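Local coordinates for phthiocerol synthesis polyketide synthase type I PpsC (Mycobacterium tuberculosis, PDB 7AHB), which probably loads extender-unit acyl groups onto the acyl carrier protein through its acyltransferase domain during phthiocerol synthesis, at residues H240-M251 / W290-V298; F300-A309 / S326-Y335. All coordinates share one frame; numbering follows the deposited sequence.

Contact 1 of 2, residues H240-M251 / W290-V298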
loop_
_atom_site.group_PDB
_atom_site.type_symbol
_atom_site.label_atom_id
_atom_site.label_comp_id
_atom_site.label_asym_id
_atom_site.label_seq_id
_atom_site.Cartn_x
_atom_site.Cartn_y
_atom_site.Cartn_z
ATOM N N HIS A 240 -10.930 -7.118 2.226
ATOM C CA HIS A 240 -11.892 -6.026 2.397
ATOM C C HIS A 240 -13.291 -6.470 1.975
ATOM O O HIS A 240 -13.984 -5.792 1.211
ATOM C CB HIS A 240 -11.429 -4.794 1.616
ATOM C CG HIS A 240 -9.974 -4.501 1.797
ATOM N ND1 HIS A 240 -9.426 -4.195 3.025
ATOM C CD2 HIS A 240 -8.940 -4.542 0.924
ATOM C CE1 HIS A 240 -8.120 -4.053 2.897
ATOM N NE2 HIS A 240 -7.803 -4.223 1.627
ATOM N N ASN A 241 -13.706 -7.619 2.507
ATOM C CA ASN A 241 -14.900 -8.326 2.082
ATOM C C ASN A 241 -15.301 -9.253 3.212
ATOM O O ASN A 241 -14.443 -9.607 4.041
ATOM C CB ASN A 241 -14.600 -9.114 0.796
ATOM C CG ASN A 241 -15.775 -9.963 0.327
ATOM O OD1 ASN A 241 -16.035 -11.019 0.873
ATOM N ND2 ASN A 241 -16.462 -9.514 -0.699
ATOM N N PRO A 242 -16.589 -9.628 3.302
ATOM C CA PRO A 242 -17.018 -10.624 4.302
ATOM C C PRO A 242 -16.169 -11.870 4.372
ATOM O O PRO A 242 -16.069 -12.492 5.442
ATOM C CB PRO A 242 -18.452 -10.965 3.840
ATOM C CG PRO A 242 -18.956 -9.706 3.194
ATOM C CD PRO A 242 -17.748 -8.937 2.676
ATOM N N ALA A 243 -15.606 -12.296 3.245
ATOM C CA ALA A 243 -14.779 -13.490 3.238
ATOM C C ALA A 243 -13.715 -13.449 4.333
ATOM O O ALA A 243 -13.248 -14.500 4.788
ATOM C CB ALA A 243 -14.110 -13.653 1.868
ATOM N N MET A 244 -13.317 -12.254 4.759
ATOM C CA MET A 244 -12.209 -12.131 5.710
ATOM C C MET A 244 -12.635 -12.366 7.155
ATOM O O MET A 244 -11.760 -12.570 8.014
ATOM C CB MET A 244 -11.542 -10.751 5.596
ATOM C CG MET A 244 -10.912 -10.482 4.263
ATOM S SD MET A 244 -9.497 -11.516 3.869
ATOM C CE MET A 244 -10.214 -12.857 2.946
ATOM N N ASP A 245 -13.944 -12.335 7.442
ATOM C CA ASP A 245 -14.419 -12.694 8.773
ATOM C C ASP A 245 -13.817 -14.014 9.224
ATOM O O ASP A 245 -13.448 -14.181 10.389
ATOM C CB ASP A 245 -15.946 -12.811 8.802
ATOM C CG ASP A 245 -16.645 -11.565 8.279
ATOM O OD1 ASP A 245 -16.027 -10.475 8.290
ATOM O OD2 ASP A 245 -17.810 -11.701 7.849
ATOM N N ALA A 246 -13.726 -14.971 8.304
ATOM C CA ALA A 246 -13.233 -16.292 8.666
ATOM C C ALA A 246 -11.845 -16.232 9.285
ATOM O O ALA A 246 -11.496 -17.098 10.095
ATOM C CB ALA A 246 -13.228 -17.198 7.435
ATOM N N LEU A 247 -11.053 -15.220 8.929
ATOM C CA LEU A 247 -9.646 -15.175 9.305
ATOM C C LEU A 247 -9.382 -14.342 10.553
ATOM O O LEU A 247 -8.284 -14.423 11.116
ATOM C CB LEU A 247 -8.792 -14.623 8.155
ATOM C CG LEU A 247 -8.855 -15.371 6.822
ATOM C CD1 LEU A 247 -7.877 -14.748 5.853
ATOM C CD2 LEU A 247 -8.562 -16.853 7.050
ATOM N N GLN A 248 -10.346 -13.571 11.009
ATOM C CA GLN A 248 -10.074 -12.619 12.078
ATOM C C GLN A 248 -9.758 -13.298 13.400
ATOM O O GLN A 248 -8.832 -12.859 14.097
ATOM C CB GLN A 248 -11.252 -11.657 12.223
ATOM C CG GLN A 248 -11.448 -10.743 11.011
ATOM C CD GLN A 248 -12.588 -9.759 11.206
ATOM O OE1 GLN A 248 -13.721 -10.144 11.528
ATOM N NE2 GLN A 248 -12.292 -8.477 11.015
ATOM N N PRO A 249 -10.450 -14.376 13.774
ATOM C CA PRO A 249 -10.088 -15.028 15.048
ATOM C C PRO A 249 -8.665 -15.537 15.067
ATOM O O PRO A 249 -7.967 -15.393 16.079
ATOM C CB PRO A 249 -11.103 -16.168 15.173
ATOM C CG PRO A 249 -12.295 -15.706 14.308
ATOM C CD PRO A 249 -11.662 -14.963 13.161
ATOM N N ALA A 250 -8.204 -16.123 13.963
ATOM C CA ALA A 250 -6.832 -16.617 13.923
ATOM C C ALA A 250 -5.849 -15.464 13.963
ATOM O O ALA A 250 -4.804 -15.565 14.612
ATOM C CB ALA A 250 -6.596 -17.469 12.678
ATOM N N MET A 251 -6.173 -14.358 13.287
ATOM C CA MET A 251 -5.349 -13.152 13.389
ATOM C C MET A 251 -5.187 -12.710 14.841
ATOM O O MET A 251 -4.073 -12.451 15.300
ATOM C CB MET A 251 -5.954 -12.005 12.577
ATOM C CG MET A 251 -5.754 -12.124 11.104
ATOM S SD MET A 251 -4.121 -11.609 10.593
ATOM C CE MET A 251 -4.235 -9.845 10.749
ATOM N N TRP A 290 -5.174 -5.047 12.963
ATOM C CA TRP A 290 -4.818 -5.720 11.716
ATOM C C TRP A 290 -5.916 -6.674 11.248
ATOM O O TRP A 290 -6.144 -6.808 10.041
ATOM C CB TRP A 290 -3.464 -6.411 11.903
ATOM C CG TRP A 290 -2.418 -5.400 12.249
ATOM C CD1 TRP A 290 -1.679 -5.341 13.402
ATOM C CD2 TRP A 290 -2.049 -4.247 11.473
ATOM N NE1 TRP A 290 -0.845 -4.237 13.379
ATOM C CE2 TRP A 290 -1.069 -3.541 12.215
ATOM C CE3 TRP A 290 -2.451 -3.742 10.225
ATOM C CZ2 TRP A 290 -0.489 -2.370 11.754
ATOM C CZ3 TRP A 290 -1.878 -2.575 9.768
ATOM C CH2 TRP A 290 -0.884 -1.906 10.532
ATOM N N ALA A 291 -6.610 -7.338 12.166
ATOM C CA ALA A 291 -7.774 -8.131 11.771
ATOM C C ALA A 291 -8.859 -7.245 11.174
ATOM O O ALA A 291 -9.563 -7.648 10.238
ATOM C CB ALA A 291 -8.314 -8.893 12.977
ATOM N N THR A 292 -9.013 -6.030 11.716
ATOM C CA THR A 292 -9.998 -5.091 11.205
ATOM C C THR A 292 -9.564 -4.496 9.876
ATOM O O THR A 292 -10.391 -4.344 8.967
ATOM C CB THR A 292 -10.246 -3.984 12.237
ATOM O OG1 THR A 292 -10.752 -4.581 13.438
ATOM C CG2 THR A 292 -11.218 -2.976 11.696
ATOM N N ASN A 293 -8.278 -4.151 9.749
ATOM C CA ASN A 293 -7.766 -3.562 8.511
ATOM C C ASN A 293 -7.970 -4.479 7.297
ATOM O O ASN A 293 -8.261 -4.008 6.192
ATOM C CB ASN A 293 -6.283 -3.235 8.691
ATOM C CG ASN A 293 -5.568 -2.976 7.378
ATOM O OD1 ASN A 293 -4.836 -3.848 6.855
ATOM N ND2 ASN A 293 -5.764 -1.768 6.833
ATOM N N MET A 294 -7.823 -5.781 7.464
ATOM C CA MET A 294 -7.958 -6.667 6.298
ATOM C C MET A 294 -9.410 -6.892 5.893
ATOM O O MET A 294 -9.662 -7.326 4.761
ATOM C CB MET A 294 -7.309 -8.020 6.557
ATOM C CG MET A 294 -8.028 -8.870 7.573
ATOM S SD MET A 294 -7.020 -10.268 8.184
ATOM C CE MET A 294 -6.814 -11.253 6.732
ATOM N N ARG A 295 -10.363 -6.570 6.774
ATOM C CA ARG A 295 -11.783 -6.772 6.518
ATOM C C ARG A 295 -12.491 -5.502 6.093
ATOM O O ARG A 295 -13.324 -5.553 5.190
ATOM C CB ARG A 295 -12.466 -7.331 7.767
ATOM C CG ARG A 295 -13.976 -7.272 7.752
ATOM C CD ARG A 295 -14.563 -8.194 6.696
ATOM N NE ARG A 295 -16.031 -8.128 6.596
ATOM C CZ ARG A 295 -16.693 -7.305 5.775
ATOM N NH1 ARG A 295 -16.047 -6.441 4.975
ATOM N NH2 ARG A 295 -18.009 -7.333 5.753
ATOM N N ASN A 296 -12.196 -4.377 6.748
ATOM C CA ASN A 296 -12.887 -3.131 6.467
ATOM C C ASN A 296 -12.543 -2.611 5.076
ATOM O O ASN A 296 -11.443 -2.876 4.556
ATOM C CB ASN A 296 -12.512 -2.069 7.508
ATOM C CG ASN A 296 -13.325 -2.189 8.777
ATOM O OD1 ASN A 296 -14.027 -3.177 8.977
ATOM N ND2 ASN A 296 -13.225 -1.186 9.653
ATOM N N PRO A 297 -13.465 -1.859 4.456
ATOM C CA PRO A 297 -13.119 -1.164 3.210
ATOM C C PRO A 297 -12.028 -0.135 3.462
ATOM O O PRO A 297 -11.878 0.374 4.578
ATOM C CB PRO A 297 -14.433 -0.508 2.781
ATOM C CG PRO A 297 -15.189 -0.339 4.046
ATOM C CD PRO A 297 -14.836 -1.531 4.913
ATOM N N VAL A 298 -11.258 0.145 2.412
ATOM C CA VAL A 298 -10.071 0.989 2.494
ATOM C C VAL A 298 -10.487 2.427 2.211
ATOM O O VAL A 298 -10.926 2.742 1.107
ATOM C CB VAL A 298 -8.990 0.537 1.499
ATOM C CG1 VAL A 298 -7.788 1.501 1.562
ATOM C CG2 VAL A 298 -8.552 -0.894 1.762
HETATM O O HOH W 1 -13.979 -5.818 10.984
HETATM O O HOH W 2 -13.398 -5.984 13.059
#
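With CG of His-240 anti to its own carbonyl carbon (chi1 -45°), the imidazole reaches the chain that leaves helix 287-295, where ND1 donates to Asn-296 O at 2.9 Å. That carbonyl is met nearly along its C=O axis but lies somewhat out of the ring plane. Val-298 CG2 sits over one face of the His-240 ring, 3.4 Å from its centroid, a CH-pi contact. His-240 NE2 bonds to the hydroxyl of Ser-138 in a GxSxG sequence, consistent with the Ser-His pair of the acyltransferase fold; the bonds at ND1 and NE2, with the methyl over one face, restrict the rotation of a ring whose NE2 points to this serine. The backbone is tied as well, since His-240 N gives a bond of 2.8 Å to Met-294 O.

Arg-295 bends at chi2 (67°), which folds its guanidinium back across the turn at 241-242. Pro-242 N lies over one face, 3.4 Å from Arg-295 CZ, while Arg-295 NE points in the guanidinium plane to Asp-245 OD1 at 2.9 Å, forming a salt bridge on the syn side of the carboxylate.

Further along, thioether and alkyl groups fill the interface: Met-294 SD rests 3.7 Å from Met-251 CG, and its CE lies 3.8 Å from Leu-247 CD1. Met-167 and Leu-166 of helix 153-167 continue this apolar patch. Gln-248, extended beyond CG, carries its amide to the helix backbone; one water accepts from its NE2 and bonds weakly to Asn-296 OD1. Gln-248 NE2 also donates to Ala-291 O at 3.0 Å, straight at hydrogen (179°) but from above the carbonyl plane.

Contact 2 of 2, residues F300-A309 / S326-Y335. With SCN (thiocyanate ion), chain N.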
loop_
_atom_site.group_PDB
_atom_site.type_symbol
_atom_site.label_atom_id
_atom_site.label_comp_id
_atom_site.label_asym_id
_atom_site.label_seq_id
_atom_site.Cartn_x
_atom_site.Cartn_y
_atom_site.Cartn_z
ATOM N N PHE A 300 -9.259 5.174 1.253
ATOM C CA PHE A 300 -8.089 5.796 0.638
ATOM C C PHE A 300 -8.417 7.193 0.148
ATOM O O PHE A 300 -7.662 8.124 0.393
ATOM C CB PHE A 300 -7.549 4.941 -0.520
ATOM C CG PHE A 300 -6.292 5.479 -1.127
ATOM C CD1 PHE A 300 -5.120 5.539 -0.387
ATOM C CD2 PHE A 300 -6.274 5.942 -2.414
ATOM C CE1 PHE A 300 -3.964 6.052 -0.935
ATOM C CE2 PHE A 300 -5.120 6.460 -2.969
ATOM C CZ PHE A 300 -3.966 6.514 -2.231
ATOM N N HIS A 301 -9.516 7.336 -0.598
ATOM C CA HIS A 301 -10.010 8.641 -1.026
ATOM C C HIS A 301 -10.059 9.625 0.140
ATOM O O HIS A 301 -9.527 10.739 0.052
ATOM C CB HIS A 301 -11.387 8.429 -1.678
ATOM C CG HIS A 301 -12.218 9.661 -1.818
ATOM N ND1 HIS A 301 -13.575 9.600 -2.031
ATOM C CD2 HIS A 301 -11.898 10.976 -1.797
ATOM C CE1 HIS A 301 -14.059 10.826 -2.133
ATOM N NE2 HIS A 301 -13.063 11.680 -1.987
ATOM N N GLN A 302 -10.650 9.210 1.258
ATOM C CA GLN A 302 -10.851 10.133 2.372
ATOM C C GLN A 302 -9.534 10.457 3.072
ATOM O O GLN A 302 -9.312 11.589 3.512
ATOM C CB GLN A 302 -11.865 9.531 3.348
ATOM C CG GLN A 302 -13.250 9.252 2.731
ATOM C CD GLN A 302 -13.460 7.801 2.203
ATOM O OE1 GLN A 302 -12.508 7.077 1.884
ATOM N NE2 GLN A 302 -14.738 7.386 2.114
ATOM N N ALA A 303 -8.644 9.483 3.182
ATOM C CA ALA A 303 -7.342 9.743 3.798
ATOM C C ALA A 303 -6.516 10.734 2.978
ATOM O O ALA A 303 -5.890 11.650 3.535
ATOM C CB ALA A 303 -6.574 8.426 3.974
ATOM N N ILE A 304 -6.516 10.588 1.653
ATOM C CA ILE A 304 -5.769 11.525 0.815
ATOM C C ILE A 304 -6.366 12.927 0.928
ATOM O O ILE A 304 -5.647 13.920 1.074
ATOM C CB ILE A 304 -5.738 11.037 -0.646
ATOM C CG1 ILE A 304 -4.873 9.763 -0.775
ATOM C CG2 ILE A 304 -5.224 12.142 -1.563
ATOM C CD1 ILE A 304 -3.410 9.980 -0.462
ATOM N N ALA A 305 -7.689 13.027 0.840
ATOM C CA ALA A 305 -8.353 14.321 0.973
ATOM C C ALA A 305 -7.956 15.000 2.281
ATOM O O ALA A 305 -7.601 16.184 2.303
ATOM C CB ALA A 305 -9.875 14.134 0.889
ATOM N N HIS A 306 -8.017 14.258 3.383
ATOM C CA HIS A 306 -7.629 14.817 4.674
ATOM C C HIS A 306 -6.201 15.339 4.627
ATOM O O HIS A 306 -5.917 16.443 5.103
ATOM C CB HIS A 306 -7.773 13.752 5.772
ATOM C CG HIS A 306 -7.838 14.317 7.162
ATOM N ND1 HIS A 306 -6.717 14.749 7.847
ATOM C CD2 HIS A 306 -8.889 14.531 7.988
ATOM C CE1 HIS A 306 -7.081 15.225 9.026
ATOM N NE2 HIS A 306 -8.393 15.110 9.134
ATOM N N ALA A 307 -5.304 14.561 4.028
ATOM C CA ALA A 307 -3.884 14.860 4.030
ATOM C C ALA A 307 -3.542 16.035 3.134
ATOM O O ALA A 307 -2.582 16.764 3.413
ATOM C CB ALA A 307 -3.086 13.623 3.568
ATOM N N GLY A 308 -4.287 16.227 2.054
ATOM C CA GLY A 308 -3.999 17.332 1.162
ATOM C C GLY A 308 -4.436 18.697 1.686
ATOM O O GLY A 308 -4.130 19.722 1.065
ATOM N N ALA A 309 -5.144 18.736 2.810
ATOM C CA ALA A 309 -5.491 20.026 3.393
ATOM C C ALA A 309 -4.235 20.861 3.626
ATOM O O ALA A 309 -4.186 22.041 3.269
ATOM C CB ALA A 309 -6.263 19.822 4.698
ATOM N N SER A 326 -5.089 8.174 -8.847
ATOM C CA SER A 326 -6.179 8.296 -7.878
ATOM C C SER A 326 -5.899 9.405 -6.875
ATOM O O SER A 326 -6.813 10.143 -6.479
ATOM C CB SER A 326 -6.388 6.969 -7.140
ATOM O OG SER A 326 -6.835 5.967 -8.037
ATOM N N ILE A 327 -4.643 9.526 -6.436
ATOM C CA ILE A 327 -4.275 10.627 -5.551
ATOM C C ILE A 327 -4.599 11.961 -6.217
ATOM O O ILE A 327 -5.272 12.829 -5.645
ATOM C CB ILE A 327 -2.783 10.527 -5.170
ATOM C CG1 ILE A 327 -2.558 9.314 -4.266
ATOM C CG2 ILE A 327 -2.318 11.810 -4.482
ATOM C CD1 ILE A 327 -1.110 8.947 -4.064
ATOM N N SER A 328 -4.122 12.147 -7.441
ATOM C CA SER A 328 -4.381 13.402 -8.134
ATOM C C SER A 328 -5.876 13.635 -8.324
ATOM O O SER A 328 -6.359 14.767 -8.171
ATOM C CB SER A 328 -3.662 13.408 -9.479
ATOM O OG SER A 328 -2.253 13.444 -9.280
ATOM N N ASP A 329 -6.632 12.584 -8.663
ATOM C CA ASP A 329 -8.076 12.758 -8.803
ATOM C C ASP A 329 -8.696 13.285 -7.511
ATOM O O ASP A 329 -9.524 14.203 -7.537
ATOM C CB ASP A 329 -8.735 11.446 -9.200
ATOM C CG ASP A 329 -8.574 11.143 -10.682
ATOM O OD1 ASP A 329 -8.119 12.044 -11.436
ATOM O OD2 ASP A 329 -8.893 10.004 -11.080
ATOM N N THR A 330 -8.303 12.716 -6.367
ATOM C CA THR A 330 -8.842 13.172 -5.090
ATOM C C THR A 330 -8.448 14.614 -4.816
ATOM O O THR A 330 -9.289 15.443 -4.466
ATOM C CB THR A 330 -8.358 12.257 -3.970
ATOM O OG1 THR A 330 -9.032 11.010 -4.082
ATOM C CG2 THR A 330 -8.622 12.868 -2.598
ATOM N N LEU A 331 -7.166 14.931 -4.979
ATOM C CA LEU A 331 -6.698 16.281 -4.672
ATOM C C LEU A 331 -7.370 17.309 -5.572
ATOM O O LEU A 331 -7.704 18.419 -5.125
ATOM C CB LEU A 331 -5.177 16.351 -4.815
ATOM C CG LEU A 331 -4.395 15.500 -3.825
ATOM C CD1 LEU A 331 -2.916 15.507 -4.155
ATOM C CD2 LEU A 331 -4.615 15.993 -2.393
ATOM N N ARG A 332 -7.578 16.955 -6.847
ATOM C CA ARG A 332 -8.196 17.881 -7.790
ATOM C C ARG A 332 -9.629 18.216 -7.389
ATOM O O ARG A 332 -10.137 19.284 -7.740
ATOM C CB ARG A 332 -8.161 17.271 -9.193
ATOM C CG ARG A 332 -8.020 18.259 -10.324
ATOM C CD ARG A 332 -8.006 17.539 -11.690
ATOM N NE ARG A 332 -7.166 16.356 -11.659
ATOM C CZ ARG A 332 -5.983 16.250 -12.257
ATOM N NH1 ARG A 332 -5.492 17.264 -12.972
ATOM N NH2 ARG A 332 -5.303 15.111 -12.152
ATOM N N ALA A 333 -10.296 17.324 -6.658
ATOM C CA ALA A 333 -11.683 17.552 -6.283
ATOM C C ALA A 333 -11.836 18.575 -5.170
ATOM O O ALA A 333 -12.915 19.144 -5.029
ATOM C CB ALA A 333 -12.336 16.236 -5.844
ATOM N N SER A 334 -10.784 18.825 -4.389
ATOM C CA SER A 334 -10.855 19.729 -3.256
ATOM C C SER A 334 -9.867 20.875 -3.312
ATOM O O SER A 334 -10.110 21.896 -2.649
ATOM C CB SER A 334 -10.598 18.967 -1.945
ATOM O OG SER A 334 -11.668 18.112 -1.605
ATOM N N TYR A 335 -8.761 20.743 -4.057
ATOM C CA TYR A 335 -7.666 21.705 -3.984
ATOM C C TYR A 335 -7.199 22.139 -5.372
ATOM O O TYR A 335 -7.636 21.613 -6.398
ATOM C CB TYR A 335 -6.495 21.120 -3.195
ATOM C CG TYR A 335 -6.913 20.494 -1.886
ATOM C CD1 TYR A 335 -7.459 21.279 -0.862
ATOM C CD2 TYR A 335 -6.775 19.117 -1.662
ATOM C CE1 TYR A 335 -7.842 20.714 0.335
ATOM C CE2 TYR A 335 -7.163 18.553 -0.461
ATOM C CZ TYR A 335 -7.702 19.376 0.541
ATOM O OH TYR A 335 -8.087 18.820 1.744
HETATM S S SCN N . -7.080 1.310 -5.411
HETATM C C SCN N . -6.648 2.708 -6.478
HETATM N N SCN N . -6.370 3.580 -7.150
#
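Tyr-335 lies against Gly-308 and Ala-305, closing one end of a helix pair, 300-308 with 326-334, whose axes approach to 9.0 Å and cross at -56°. Both helices pack on Phe-314 of strand 313-316, and helix 324-334 is the connection of a beta-alpha-beta crossover to strand 341-343. In Tyr-335, CG stands anti to the carbonyl carbon (chi1 -48°), which carries the ring from CB over Gly-308. CG and CD2 of Tyr-335 lie below Gly-308 O, CD2 3.8 Å from it; Tyr-335 CE2 comes 3.5 Å from Gly-308 C; Tyr-335 CZ stands 3.5 Å from Ala-309 N. At the tip, Tyr-335 OH donates to Ala-305 O at 2.7 Å, an acceptor near the plane of the ring. Ser-334 CB covers the opposite face, so the ring is held flat between it and the glycine carbonyl, which itself accepts from Tyr-340 OH.

The middle is packed mainly by methyl groups: Thr-330 CG2 lies 3.6 Å from Ile-304 CG2 and against the backbone at 301-305, and Leu-331 CD2 packs 3.8 Å from Gly-308 CA. At the far end, Ile-327 CG1 approaches Phe-300 CZ. There Ser-326 OG donates to the nitrogen of a thiocyanate ion, probably from the crystallisation liquor, at 2.6 Å.

Overall arrangement
The two contacts follow in series along the chain, their centres 25 Å apart: segment 290-298 ends contact 1, and Phe-300 opens contact 2 two residues later. The join runs beside strand 197-201, where Val-298 pairs by backbone with Gly-199 and Tyr-201, and His-301 with Tyr-201. Both also approach the GxSxG sequence, the likely active site: contact 1 reaches Ser-138 through His-240, and in contact 2 the Phe-300 ring meets His-137, within the same sequence, edge to face. The centre of each contact is about 16 Å from that of the chain. A bound sodium ion lies about 12 Å from the Trp-290 side chain; a second thiocyanate, about 4 Å from the Leu-331 side chain.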